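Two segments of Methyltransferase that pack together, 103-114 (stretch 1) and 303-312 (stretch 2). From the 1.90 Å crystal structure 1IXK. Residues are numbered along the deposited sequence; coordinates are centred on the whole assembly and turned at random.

Stretch 1, residues 103-114: QEASSMYPPVAL
Stretch 2 (303-312) ETSGFFIAKI

The helix that includes Y109 to L114, kinked where P110 and P111 have no N-H to bond to the turn before, packs on a strand that starts at F307 and runs on past I312, with the two running nearly parallel: their N-to-C directions differ by 9° and their axes approach to 9.5 Å. S106 lies beside T304 (CA to CA 6.0 Å) and P110 beside I309 (CA to CA 7.2 Å); the contact buries 490 Å² in all.

T304, extended at phi/psi -136/180 with chi1 p, sets its CB 4.0 Å from S106 CB, while its OG1 donates to S305 O (2.9 Å). S305 (-79/172, chi1 m) offers OG to E104 OE1 in a weak hydrogen bond of 3.4 Å; E104, itself in a loop, reaches it with chi1 m and chi2 t.

After G306 (-63/134) the strand begins, and its alternation turns F307, I309 and K311 toward the helix, leaving F308 and A310 out of reach. F307 (-141/149, chi1 t, chi2 81°) fits among three residues of stretch 1. P110 CG meets the edge of its ring at F307 CZ (3.6 Å), S106 O lies 3.6 Å from F307 CE1, and Y109 CD2 is 3.8 Å from F307 CE2, the last two obliquely.

I309 (-148/140) is fully extended in its side chain, chi1 and chi2 both t, which carries CD1 into the interface. I309 CD1 sits over one face of the Y109 ring (chi1 t, chi2 -16°), 4.1 Å from the centroid and 18° off the normal, a CH-pi contact. I309 CD1 also packs 3.7 Å from A113 CB and 3.9 Å from P110 CA.

K311 (-110/116), with all four chi angles t, spans to the C-terminal part of the helix, where K311 NZ donates to A113 O at 2.7 Å. K311 NZ also donates to the oxygen of water 1 (3.0 Å), and that oxygen donates to L114 O (2.8 Å), so the ammonium serves two successive helix carbonyls, one directly and one through solvent.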

ATOM      1  N   GLN A 103     -10.487   5.382  -2.020  1.00 16.92           N
ATOM      2  CA  GLN A 103      -9.045   5.183  -2.008  1.00 16.90           C
ATOM      3  C   GLN A 103      -8.663   4.307  -3.192  1.00 16.68           C
ATOM      4  O   GLN A 103      -9.501   3.603  -3.756  1.00 15.23           O
ATOM      5  CB  GLN A 103      -8.595   4.523  -0.695  1.00 19.78           C
ATOM      6  CG  GLN A 103      -9.160   3.134  -0.454  1.00 21.36           C
ATOM      7  CD  GLN A 103      -8.697   2.531   0.864  1.00 23.56           C
ATOM      8  OE1 GLN A 103      -9.372   1.683   1.433  1.00 22.93           O
ATOM      9  NE2 GLN A 103      -7.534   2.964   1.347  1.00 24.63           N
ATOM     10  N   GLU A 104      -7.392   4.352  -3.566  1.00 17.06           N
ATOM     11  CA  GLU A 104      -6.903   3.568  -4.691  1.00 16.61           C
ATOM     12  C   GLU A 104      -6.998   2.077  -4.403  1.00 13.59           C
ATOM     13  O   GLU A 104      -6.872   1.647  -3.257  1.00 15.38           O
ATOM     14  CB  GLU A 104      -5.453   3.941  -4.989  1.00 19.59           C
ATOM     15  CG  GLU A 104      -5.263   5.385  -5.408  1.00 25.68           C
ATOM     16  CD  GLU A 104      -3.803   5.741  -5.573  1.00 30.62           C
ATOM     17  OE1 GLU A 104      -3.088   4.991  -6.268  1.00 32.22           O
ATOM     18  OE2 GLU A 104      -3.370   6.769  -5.010  1.00 34.12           O
ATOM     19  N   ALA A 105      -7.211   1.291  -5.450  1.00 10.90           N
ATOM     20  CA  ALA A 105      -7.321  -0.153  -5.305  1.00 11.93           C
ATOM     21  C   ALA A 105      -6.078  -0.729  -4.635  1.00 11.31           C
ATOM     22  O   ALA A 105      -6.178  -1.528  -3.707  1.00 10.71           O
ATOM     23  CB  ALA A 105      -7.525  -0.804  -6.667  1.00 10.23           C
ATOM     24  N   SER A 106      -4.902  -0.320  -5.099  1.00 13.36           N
ATOM     25  CA  SER A 106      -3.664  -0.834  -4.528  1.00 13.81           C
ATOM     26  C   SER A 106      -3.545  -0.578  -3.028  1.00 14.54           C
ATOM     27  O   SER A 106      -3.027  -1.422  -2.294  1.00 15.24           O
ATOM     28  CB  SER A 106      -2.449  -0.237  -5.256  1.00 15.07           C
ATOM     29  OG  SER A 106      -2.368   1.166  -5.068  1.00 16.94           O
ATOM     30  N   SER A 107      -4.031   0.572  -2.565  1.00 11.58           N
ATOM     31  CA  SER A 107      -3.945   0.904  -1.148  1.00 13.44           C
ATOM     32  C   SER A 107      -4.804  -0.014  -0.267  1.00 11.77           C
ATOM     33  O   SER A 107      -4.659  -0.019   0.949  1.00 11.84           O
ATOM     34  CB  SER A 107      -4.332   2.375  -0.916  1.00 15.17           C
ATOM     35  OG  SER A 107      -5.704   2.601  -1.204  1.00 25.25           O
HETATM   36  N   MSE A 108      -5.686  -0.795  -0.887  1.00  9.85           N
HETATM   37  CA  MSE A 108      -6.544  -1.715  -0.148  1.00 11.45           C
HETATM   38  C   MSE A 108      -5.827  -3.030   0.164  1.00 12.05           C
HETATM   39  O   MSE A 108      -6.173  -3.730   1.115  1.00 12.11           O
HETATM   40  CB  MSE A 108      -7.813  -2.022  -0.955  1.00 12.43           C
HETATM   41  CG  MSE A 108      -8.731  -0.827  -1.198  1.00 14.42           C
HETATM   42 SE   MSE A 108     -10.256  -1.285  -2.104  1.00  8.00          SE
HETATM   43  CE  MSE A 108     -10.716   0.307  -2.787  1.00 12.73           C
ATOM     44  N   TYR A 109      -4.811  -3.352  -0.628  1.00  9.93           N
ATOM     45  CA  TYR A 109      -4.080  -4.604  -0.452  1.00 11.53           C
ATOM     46  C   TYR A 109      -3.355  -4.781   0.892  1.00 10.92           C
ATOM     47  O   TYR A 109      -3.548  -5.790   1.567  1.00 10.38           O
ATOM     48  CB  TYR A 109      -3.076  -4.780  -1.606  1.00 16.76           C
ATOM     49  CG  TYR A 109      -2.648  -6.214  -1.883  1.00 19.59           C
ATOM     50  CD1 TYR A 109      -2.872  -7.228  -0.955  1.00 21.21           C
ATOM     51  CD2 TYR A 109      -1.990  -6.545  -3.068  1.00 21.79           C
ATOM     52  CE1 TYR A 109      -2.452  -8.537  -1.197  1.00 23.47           C
ATOM     53  CE2 TYR A 109      -1.562  -7.851  -3.319  1.00 22.21           C
ATOM     54  CZ  TYR A 109      -1.797  -8.837  -2.377  1.00 22.74           C
ATOM     55  OH  TYR A 109      -1.370 -10.124  -2.606  1.00 26.89           O
ATOM     56  N   PRO A 110      -2.523  -3.804   1.303  1.00  9.64           N
ATOM     57  CA  PRO A 110      -1.790  -3.918   2.571  1.00  9.76           C
ATOM     58  C   PRO A 110      -2.608  -4.278   3.810  1.00 10.11           C
ATOM     59  O   PRO A 110      -2.278  -5.237   4.515  1.00 12.78           O
ATOM     60  CB  PRO A 110      -1.095  -2.557   2.693  1.00  8.40           C
ATOM     61  CG  PRO A 110      -0.808  -2.217   1.267  1.00  9.73           C
ATOM     62  CD  PRO A 110      -2.130  -2.574   0.590  1.00 10.92           C
ATOM     63  N   PRO A 111      -3.686  -3.528   4.097  1.00  9.53           N
ATOM     64  CA  PRO A 111      -4.479  -3.863   5.285  1.00 11.48           C
ATOM     65  C   PRO A 111      -5.056  -5.275   5.229  1.00 10.83           C
ATOM     66  O   PRO A 111      -5.045  -6.003   6.223  1.00 10.91           O
ATOM     67  CB  PRO A 111      -5.594  -2.814   5.279  1.00 12.33           C
ATOM     68  CG  PRO A 111      -5.045  -1.695   4.470  1.00 15.05           C
ATOM     69  CD  PRO A 111      -4.256  -2.367   3.393  1.00 11.57           C
ATOM     70  N   VAL A 112      -5.579  -5.650   4.067  1.00 10.17           N
ATOM     71  CA  VAL A 112      -6.177  -6.969   3.895  1.00 11.70           C
ATOM     72  C   VAL A 112      -5.115  -8.059   4.053  1.00 10.46           C
ATOM     73  O   VAL A 112      -5.349  -9.074   4.707  1.00 13.75           O
ATOM     74  CB  VAL A 112      -6.859  -7.089   2.510  1.00 11.45           C
ATOM     75  CG1 VAL A 112      -7.420  -8.492   2.321  1.00 13.29           C
ATOM     76  CG2 VAL A 112      -7.983  -6.058   2.397  1.00 12.98           C
ATOM     77  N   ALA A 113      -3.948  -7.844   3.459  1.00  9.43           N
ATOM     78  CA  ALA A 113      -2.860  -8.814   3.570  1.00 10.13           C
ATOM     79  C   ALA A 113      -2.424  -8.975   5.029  1.00  8.62           C
ATOM     80  O   ALA A 113      -2.131 -10.087   5.473  1.00 10.60           O
ATOM     81  CB  ALA A 113      -1.665  -8.377   2.710  1.00  9.11           C
ATOM     82  N   LEU A 114      -2.379  -7.873   5.776  1.00  8.00           N
ATOM     83  CA  LEU A 114      -1.970  -7.934   7.181  1.00  8.22           C
ATOM     84  C   LEU A 114      -2.986  -8.748   7.974  1.00 11.47           C
ATOM     85  O   LEU A 114      -2.644  -9.414   8.953  1.00 12.85           O
ATOM     86  CB  LEU A 114      -1.841  -6.528   7.774  1.00  9.85           C
ATOM     87  CG  LEU A 114      -1.246  -6.471   9.186  1.00  9.68           C
ATOM     88  CD1 LEU A 114       0.124  -7.154   9.203  1.00  8.67           C
ATOM     89  CD2 LEU A 114      -1.115  -5.017   9.629  1.00  9.53           C
ATOM     90  N   GLU A 303      -4.017  -2.002 -13.573  1.00 29.50           N
ATOM     91  CA  GLU A 303      -4.703  -0.715 -13.508  1.00 31.24           C
ATOM     92  C   GLU A 303      -4.501  -0.017 -12.165  1.00 30.06           C
ATOM     93  O   GLU A 303      -5.429   0.574 -11.617  1.00 30.76           O
ATOM     94  CB  GLU A 303      -6.200  -0.897 -13.768  1.00 34.04           C
ATOM     95  CG  GLU A 303      -6.523  -1.468 -15.141  1.00 38.95           C
ATOM     96  CD  GLU A 303      -8.008  -1.422 -15.466  1.00 42.19           C
ATOM     97  OE1 GLU A 303      -8.383  -1.865 -16.573  1.00 43.97           O
ATOM     98  OE2 GLU A 303      -8.797  -0.942 -14.622  1.00 43.29           O
ATOM     99  N   THR A 304      -3.286  -0.097 -11.637  1.00 27.78           N
ATOM    100  CA  THR A 304      -2.940   0.536 -10.368  1.00 26.62           C
ATOM    101  C   THR A 304      -1.594   1.201 -10.604  1.00 25.11           C
ATOM    102  O   THR A 304      -1.047   1.118 -11.699  1.00 22.90           O
ATOM    103  CB  THR A 304      -2.749  -0.503  -9.237  1.00 27.88           C
ATOM    104  OG1 THR A 304      -1.636  -1.349  -9.557  1.00 28.45           O
ATOM    105  CG2 THR A 304      -3.993  -1.363  -9.070  1.00 27.81           C
ATOM    106  N   SER A 305      -1.061   1.862  -9.585  1.00 24.72           N
ATOM    107  CA  SER A 305       0.250   2.484  -9.712  1.00 26.66           C
ATOM    108  C   SER A 305       1.227   1.324  -9.542  1.00 24.77           C
ATOM    109  O   SER A 305       0.808   0.214  -9.222  1.00 25.23           O
ATOM    110  CB  SER A 305       0.481   3.495  -8.586  1.00 29.59           C
ATOM    111  OG  SER A 305      -0.551   4.465  -8.529  1.00 33.82           O
ATOM    112  N   GLY A 306       2.515   1.566  -9.766  1.00 23.54           N
ATOM    113  CA  GLY A 306       3.494   0.510  -9.559  1.00 21.44           C
ATOM    114  C   GLY A 306       3.391   0.216  -8.074  1.00 18.87           C
ATOM    115  O   GLY A 306       3.389   1.144  -7.272  1.00 18.69           O
ATOM    116  N   PHE A 307       3.326  -1.057  -7.699  1.00 17.53           N
ATOM    117  CA  PHE A 307       3.143  -1.424  -6.296  1.00 14.02           C
ATOM    118  C   PHE A 307       3.985  -2.649  -5.907  1.00 12.50           C
ATOM    119  O   PHE A 307       4.245  -3.514  -6.735  1.00 11.92           O
ATOM    120  CB  PHE A 307       1.649  -1.719  -6.103  1.00 15.67           C
ATOM    121  CG  PHE A 307       1.249  -2.066  -4.704  1.00 17.05           C
ATOM    122  CD1 PHE A 307       1.045  -1.072  -3.754  1.00 18.52           C
ATOM    123  CD2 PHE A 307       1.029  -3.394  -4.346  1.00 17.58           C
ATOM    124  CE1 PHE A 307       0.609  -1.393  -2.467  1.00 18.04           C
ATOM    125  CE2 PHE A 307       0.597  -3.724  -3.069  1.00 19.11           C
ATOM    126  CZ  PHE A 307       0.389  -2.721  -2.125  1.00 19.30           C
ATOM    127  N   PHE A 308       4.403  -2.707  -4.647  1.00 10.85           N
ATOM    128  CA  PHE A 308       5.201  -3.823  -4.133  1.00 10.33           C
ATOM    129  C   PHE A 308       4.703  -4.133  -2.736  1.00  9.44           C
ATOM    130  O   PHE A 308       4.451  -3.222  -1.947  1.00  8.19           O
ATOM    131  CB  PHE A 308       6.684  -3.437  -4.046  1.00  9.87           C
ATOM    132  CG  PHE A 308       7.547  -4.475  -3.381  1.00 10.87           C
ATOM    133  CD1 PHE A 308       7.994  -5.588  -4.089  1.00 12.17           C
ATOM    134  CD2 PHE A 308       7.925  -4.333  -2.043  1.00 10.29           C
ATOM    135  CE1 PHE A 308       8.810  -6.546  -3.479  1.00 10.19           C
ATOM    136  CE2 PHE A 308       8.740  -5.290  -1.421  1.00 11.67           C
ATOM    137  CZ  PHE A 308       9.182  -6.398  -2.146  1.00  9.24           C
ATOM    138  N   ILE A 309       4.569  -5.414  -2.419  1.00  8.00           N
ATOM    139  CA  ILE A 309       4.108  -5.788  -1.096  1.00  8.00           C
ATOM    140  C   ILE A 309       4.730  -7.100  -0.648  1.00  8.38           C
ATOM    141  O   ILE A 309       4.865  -8.029  -1.441  1.00  8.00           O
ATOM    142  CB  ILE A 309       2.563  -5.932  -1.054  1.00  8.00           C
ATOM    143  CG1 ILE A 309       2.121  -6.306   0.367  1.00  8.34           C
ATOM    144  CG2 ILE A 309       2.108  -6.989  -2.057  1.00 10.05           C
ATOM    145  CD1 ILE A 309       0.603  -6.297   0.571  1.00 11.69           C
ATOM    146  N   ALA A 310       5.097  -7.165   0.629  1.00  9.41           N
ATOM    147  CA  ALA A 310       5.688  -8.369   1.203  1.00  8.62           C
ATOM    148  C   ALA A 310       5.098  -8.615   2.581  1.00  9.64           C
ATOM    149  O   ALA A 310       4.873  -7.674   3.347  1.00 11.14           O
ATOM    150  CB  ALA A 310       7.199  -8.225   1.305  1.00  8.89           C
ATOM    151  N   LYS A 311       4.847  -9.883   2.900  1.00  9.32           N
ATOM    152  CA  LYS A 311       4.286 -10.241   4.196  1.00  9.82           C
ATOM    153  C   LYS A 311       5.368 -10.955   4.994  1.00 11.69           C
ATOM    154  O   LYS A 311       5.816 -12.047   4.633  1.00  9.82           O
ATOM    155  CB  LYS A 311       3.065 -11.142   4.008  1.00  8.63           C
ATOM    156  CG  LYS A 311       2.339 -11.467   5.295  1.00 10.94           C
ATOM    157  CD  LYS A 311       0.963 -12.040   4.984  1.00 14.28           C
ATOM    158  CE  LYS A 311       0.219 -12.402   6.250  1.00 15.10           C
ATOM    159  NZ  LYS A 311      -1.233 -12.619   5.970  1.00 17.91           N
ATOM    160  N   ILE A 312       5.770 -10.334   6.092  1.00 12.19           N
ATOM    161  CA  ILE A 312       6.844 -10.853   6.931  1.00 11.63           C
ATOM    162  C   ILE A 312       6.398 -11.406   8.283  1.00 11.38           C
ATOM    163  O   ILE A 312       5.625 -10.768   8.994  1.00 12.15           O
ATOM    164  CB  ILE A 312       7.877  -9.726   7.187  1.00 12.11           C
ATOM    165  CG1 ILE A 312       8.378  -9.176   5.849  1.00 14.20           C
ATOM    166  CG2 ILE A 312       9.019 -10.236   8.041  1.00 15.16           C
ATOM    167  CD1 ILE A 312       9.264  -7.936   5.977  1.00 13.64           C
TER
HETATM  168  O   HOH W   1      -1.753 -12.066   8.914  1.00 20.61           O